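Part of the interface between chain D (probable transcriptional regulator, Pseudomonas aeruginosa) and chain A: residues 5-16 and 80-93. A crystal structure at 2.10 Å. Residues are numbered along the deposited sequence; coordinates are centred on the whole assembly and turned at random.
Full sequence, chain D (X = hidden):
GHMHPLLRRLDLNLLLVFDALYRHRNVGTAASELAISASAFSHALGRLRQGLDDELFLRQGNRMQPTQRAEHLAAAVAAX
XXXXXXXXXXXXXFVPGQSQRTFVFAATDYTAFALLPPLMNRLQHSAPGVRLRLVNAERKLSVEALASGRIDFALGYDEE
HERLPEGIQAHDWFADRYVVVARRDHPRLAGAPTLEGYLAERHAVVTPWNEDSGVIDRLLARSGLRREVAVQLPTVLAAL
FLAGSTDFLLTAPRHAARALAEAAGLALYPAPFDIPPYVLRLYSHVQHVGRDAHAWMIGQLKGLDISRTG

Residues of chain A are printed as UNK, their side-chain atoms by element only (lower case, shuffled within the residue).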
# COMPACT_ATOMS: atom_id res chain seq x y z
N PRO D 5 -8.78 30.78 13.42
CA PRO D 5 -9.61 31.95 13.08
C PRO D 5 -10.60 31.82 11.88
O PRO D 5 -11.61 32.57 11.86
CB PRO D 5 -8.56 33.04 12.76
CG PRO D 5 -7.14 32.50 13.38
CD PRO D 5 -7.49 31.17 14.06
N LEU D 6 -10.44 30.86 10.94
CA LEU D 6 -10.21 29.40 11.19
C LEU D 6 -11.35 28.98 12.14
O LEU D 6 -12.52 29.28 11.86
CB LEU D 6 -8.76 28.97 11.65
CG LEU D 6 -7.41 29.04 10.86
CD1 LEU D 6 -6.82 27.65 10.39
CD2 LEU D 6 -7.41 30.06 9.67
N LEU D 7 -11.01 28.38 13.27
CA LEU D 7 -12.01 27.92 14.24
C LEU D 7 -12.97 29.00 14.74
O LEU D 7 -14.12 28.71 15.13
CB LEU D 7 -11.32 27.28 15.46
CG LEU D 7 -10.61 25.95 15.27
CD1 LEU D 7 -10.99 25.26 13.97
CD2 LEU D 7 -9.14 26.17 15.36
N ARG D 8 -12.49 30.23 14.73
CA ARG D 8 -13.15 31.26 15.49
C ARG D 8 -14.37 31.81 14.76
O ARG D 8 -15.36 32.18 15.42
CB ARG D 8 -12.15 32.35 15.87
CG ARG D 8 -12.38 32.86 17.26
CD ARG D 8 -12.25 34.36 17.29
NE ARG D 8 -11.01 34.83 17.92
CZ ARG D 8 -10.50 36.05 17.75
NH1 ARG D 8 -9.39 36.37 18.40
NH2 ARG D 8 -11.08 36.94 16.93
N ARG D 9 -14.33 31.90 13.42
CA ARG D 9 -15.49 32.39 12.68
C ARG D 9 -16.48 31.26 12.33
O ARG D 9 -17.73 31.46 12.32
CB ARG D 9 -15.08 33.16 11.44
CG ARG D 9 -15.87 34.50 11.25
CD ARG D 9 -15.21 35.71 12.01
NE ARG D 9 -15.23 35.57 13.48
CZ ARG D 9 -16.22 36.01 14.28
NH1 ARG D 9 -17.29 36.63 13.77
NH2 ARG D 9 -16.15 35.80 15.59
N LEU D 10 -15.94 30.06 12.13
CA LEU D 10 -16.73 28.87 11.76
C LEU D 10 -17.68 28.29 12.88
O LEU D 10 -17.31 28.15 14.06
CB LEU D 10 -15.78 27.81 11.20
CG LEU D 10 -16.26 26.47 10.66
CD1 LEU D 10 -16.94 26.62 9.29
CD2 LEU D 10 -15.06 25.55 10.61
N ASP D 11 -18.90 27.95 12.50
CA ASP D 11 -19.76 27.26 13.43
C ASP D 11 -19.31 25.81 13.44
O ASP D 11 -19.59 25.07 12.52
CB ASP D 11 -21.23 27.42 13.07
CG ASP D 11 -22.16 26.55 13.95
OD1 ASP D 11 -21.72 25.90 14.90
OD2 ASP D 11 -23.35 26.52 13.65
N LEU D 12 -18.57 25.46 14.47
CA LEU D 12 -17.98 24.17 14.65
C LEU D 12 -18.98 23.01 14.72
O LEU D 12 -18.62 21.87 14.46
CB LEU D 12 -17.14 24.20 15.95
CG LEU D 12 -15.65 24.50 15.81
CD1 LEU D 12 -15.33 25.45 14.71
CD2 LEU D 12 -14.96 24.86 17.14
N ASN D 13 -20.20 23.29 15.13
CA ASN D 13 -21.24 22.29 15.02
C ASN D 13 -21.42 21.80 13.60
O ASN D 13 -21.88 20.69 13.41
CB ASN D 13 -22.54 22.84 15.57
CG ASN D 13 -22.44 23.11 17.06
OD1 ASN D 13 -22.20 22.19 17.85
ND2 ASN D 13 -22.58 24.36 17.43
N LEU D 14 -21.00 22.61 12.61
CA LEU D 14 -21.22 22.28 11.19
C LEU D 14 -20.29 21.17 10.72
O LEU D 14 -20.55 20.53 9.66
CB LEU D 14 -21.07 23.49 10.28
CG LEU D 14 -22.15 24.58 10.37
CD1 LEU D 14 -21.74 25.75 9.50
CD2 LEU D 14 -23.48 24.03 9.94
N LEU D 15 -19.24 20.97 11.51
CA LEU D 15 -18.25 19.90 11.28
C LEU D 15 -18.78 18.47 11.55
O LEU D 15 -18.32 17.52 10.89
CB LEU D 15 -16.94 20.20 12.03
CG LEU D 15 -16.26 21.49 11.54
CD1 LEU D 15 -14.97 21.76 12.29
CD2 LEU D 15 -16.00 21.47 10.00
N LEU D 16 -19.75 18.32 12.44
CA LEU D 16 -20.51 17.07 12.59
C LEU D 16 -21.36 16.68 11.37
O LEU D 16 -21.52 15.52 11.06
CB LEU D 16 -21.48 17.19 13.79
CG LEU D 16 -20.86 17.10 15.17
CD1 LEU D 16 -22.03 17.21 16.16
CD2 LEU D 16 -20.15 15.81 15.39
N UNK A 80 -8.04 17.97 19.87
CA UNK A 80 -9.14 18.23 18.94
C UNK A 80 -9.05 19.58 18.26
O UNK A 80 -9.19 19.68 17.04
c UNK A 80 -10.49 18.07 19.64
N UNK A 81 -8.84 20.65 19.04
CA UNK A 81 -8.76 21.99 18.43
C UNK A 81 -7.54 22.12 17.54
O UNK A 81 -7.58 22.83 16.53
c UNK A 81 -10.20 23.21 20.15
c UNK A 81 -10.14 24.12 21.39
c UNK A 81 -11.23 23.69 19.17
c UNK A 81 -8.82 23.12 19.47
N UNK A 82 -6.46 21.43 17.91
CA UNK A 82 -5.26 21.43 17.08
C UNK A 82 -5.55 20.76 15.75
O UNK A 82 -5.25 21.32 14.69
c UNK A 82 -4.08 20.78 17.79
n UNK A 82 -1.75 20.03 19.10
c UNK A 82 -1.69 19.88 17.64
n UNK A 82 -2.41 17.82 19.55
c UNK A 82 -2.11 19.07 19.97
n UNK A 82 -2.16 19.38 21.28
c UNK A 82 -2.79 20.71 16.94
N UNK A 83 -6.17 19.57 15.81
CA UNK A 83 -6.54 18.85 14.60
C UNK A 83 -7.46 19.68 13.69
O UNK A 83 -7.23 19.78 12.47
c UNK A 83 -7.13 17.53 14.95
N UNK A 84 -8.49 20.27 14.28
CA UNK A 84 -9.37 21.14 13.50
C UNK A 84 -8.59 22.28 12.81
O UNK A 84 -8.71 22.44 11.60
c UNK A 84 -12.74 21.33 15.36
c UNK A 84 -11.53 20.64 14.82
c UNK A 84 -10.51 21.69 14.38
c UNK A 84 -11.93 19.72 13.64
N UNK A 85 -7.80 23.04 13.58
CA UNK A 85 -7.03 24.18 13.06
C UNK A 85 -6.05 23.77 11.97
O UNK A 85 -5.93 24.46 10.96
N UNK A 86 -5.38 22.64 12.16
CA UNK A 86 -4.48 22.14 11.14
C UNK A 86 -5.22 21.80 9.83
O UNK A 86 -4.75 22.13 8.75
o UNK A 86 -0.71 20.58 13.93
c UNK A 86 -2.47 21.43 12.52
o UNK A 86 -2.14 19.12 13.05
c UNK A 86 -3.65 20.96 11.66
c UNK A 86 -1.71 20.29 13.21
N UNK A 87 -6.38 21.17 9.95
CA UNK A 87 -7.19 20.79 8.79
C UNK A 87 -7.77 21.93 7.99
O UNK A 87 -8.04 21.76 6.79
N UNK A 88 -7.98 23.07 8.65
CA UNK A 88 -8.50 24.26 8.03
C UNK A 88 -7.41 25.20 7.53
O UNK A 88 -7.72 26.27 6.99
c UNK A 88 -11.75 24.62 8.44
c UNK A 88 -9.40 25.02 9.00
c UNK A 88 -10.71 24.40 9.51
c UNK A 88 -11.12 25.07 10.79
N UNK A 89 -6.15 24.85 7.73
CA UNK A 89 -5.06 25.77 7.31
C UNK A 89 -5.13 26.00 5.81
O UNK A 89 -4.99 27.12 5.34
c UNK A 89 -3.08 27.22 9.40
c UNK A 89 -3.67 25.29 7.75
c UNK A 89 -3.29 25.70 9.17
o UNK A 89 -3.10 28.04 8.44
o UNK A 89 -2.89 27.60 10.57
N UNK A 90 -5.44 24.94 5.08
CA UNK A 90 -5.69 25.02 3.63
C UNK A 90 -6.74 26.08 3.18
O UNK A 90 -6.78 26.45 2.00
o UNK A 90 -6.12 20.97 1.85
c UNK A 90 -5.61 23.27 1.80
c UNK A 90 -6.10 23.66 3.16
c UNK A 90 -6.36 22.07 1.29
o UNK A 90 -7.22 22.22 0.38
N UNK A 91 -7.57 26.56 4.12
CA UNK A 91 -8.56 27.59 3.82
C UNK A 91 -8.06 28.99 4.11
O UNK A 91 -8.64 29.97 3.64
c UNK A 91 -10.17 22.65 4.30
c UNK A 91 -11.70 24.51 2.93
c UNK A 91 -11.94 23.14 2.70
c UNK A 91 -11.73 26.74 2.93
n UNK A 91 -12.30 25.61 2.40
c UNK A 91 -9.88 27.34 4.57
c UNK A 91 -10.75 26.40 3.82
c UNK A 91 -9.93 24.01 4.52
c UNK A 91 -11.18 22.22 3.39
c UNK A 91 -10.70 24.96 3.83
N UNK A 92 -6.99 29.08 4.89
CA UNK A 92 -6.36 30.37 5.19
C UNK A 92 -5.96 31.15 3.92
O UNK A 92 -5.19 30.65 3.12
c UNK A 92 -4.04 31.13 5.88
n UNK A 92 -4.16 32.25 9.80
c UNK A 92 -5.15 30.16 6.10
n UNK A 92 -3.45 30.14 10.45
c UNK A 92 -3.64 31.05 9.50
c UNK A 92 -3.56 31.75 7.16
n UNK A 92 -3.35 30.78 8.23
N UNK A 93 -6.51 32.37 3.72
CA UNK A 93 -6.08 33.24 2.60
C UNK A 93 -4.54 33.33 2.49
O UNK A 93 -3.89 33.62 3.50
c UNK A 93 -7.57 33.00 4.55
c UNK A 93 -6.69 34.61 2.96
c UNK A 93 -7.91 34.27 3.78

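Position 80 has one side-chain carbon and lies out of reach of chain D. It is Ala80(A).

Position 81 has four carbons, forked at the second. Its backbone O lies 3.9 Å from Leu7(D) CD2, and its side chain approaches Leu12(D). It is Leu81(A), whose CD2 is 4.4 Å from Leu12(D) CD2.

Position 82 carries three carbons, a nitrogen, then a carbon with two more nitrogens. Its CA-to-CB bond points away from chain D. It is Arg82(A).

Position 83 has a single carbon and touches nothing on chain D. It is Ala83(A).

Position 84 has four carbons, forked at the second; its CA-to-CB bond points toward chain D. Its CB packs 3.6 Å from Leu7(D) CD1. It is Leu84(A). Its CD1 reaches Leu15(D) CD1 at 3.8 Å and Leu12(D) CG at 4.3 Å.

Position 85 has no side-chain atoms. Its CA is 3.7 Å from Leu7(D) CD2, and its O is 3.4 Å from Leu6(D) CD1. It is Gly85(A). An ideal CB here would sit 3.4 Å from Leu7(D) CD2, a tight fit.

Position 86 has three carbons, the third carrying two oxygens, and no contact. It is Glu86(A).

Position 87 has no side-chain atoms and no contact. It is Gly87(A).

Position 88 has four carbons, forked at the second. Its CB is 3.9 Å from Leu6(D) CD1. It is Leu88(A). Its CD1 meets Leu7(D) CD1 at a close 3.2 Å and Leu10(D) CD2 at 4.0 Å.

Position 89 has three carbons, the third carrying two oxygens. Its end comes near Leu6(D). It is Glu89(A), with CD 3.9 Å from Leu6(D) CD1.

Position 90 has the same carboxylate pattern but no contact. It is Glu90(A).

Position 91 has one carbon, then fused five- and six-membered rings with one nitrogen. Its CA-to-CB bond points toward chain D, but the side chain makes no contact. It is Trp91(A).

Position 92 has three carbons, a nitrogen, then a carbon bearing two nitrogens; Leu6(D) CD2 covers one face of this planar end. It is Arg92(A), with CZ 3.9 Å from Leu6(D) CD2. A salt bridge joins Arg92(A) NH2 to Glu89(A) OE2 at 2.6 Å.

Position 93 has three carbons closing a ring onto the backbone N and makes no contact. It is Pro93(A).

The contact is mainly apolar, with no hydrogen bonds across it. Leu6(D) and Leu7(D) supply most of the buried area on chain D. Leu10(D), Leu12(D) and Leu15(D) extend the leucine cluster. The salt-bridged Glu89(A) and Arg92(A) lie together beside Leu6(D).

Chain A, residues 80-93: ALRALGEGLEEWRP
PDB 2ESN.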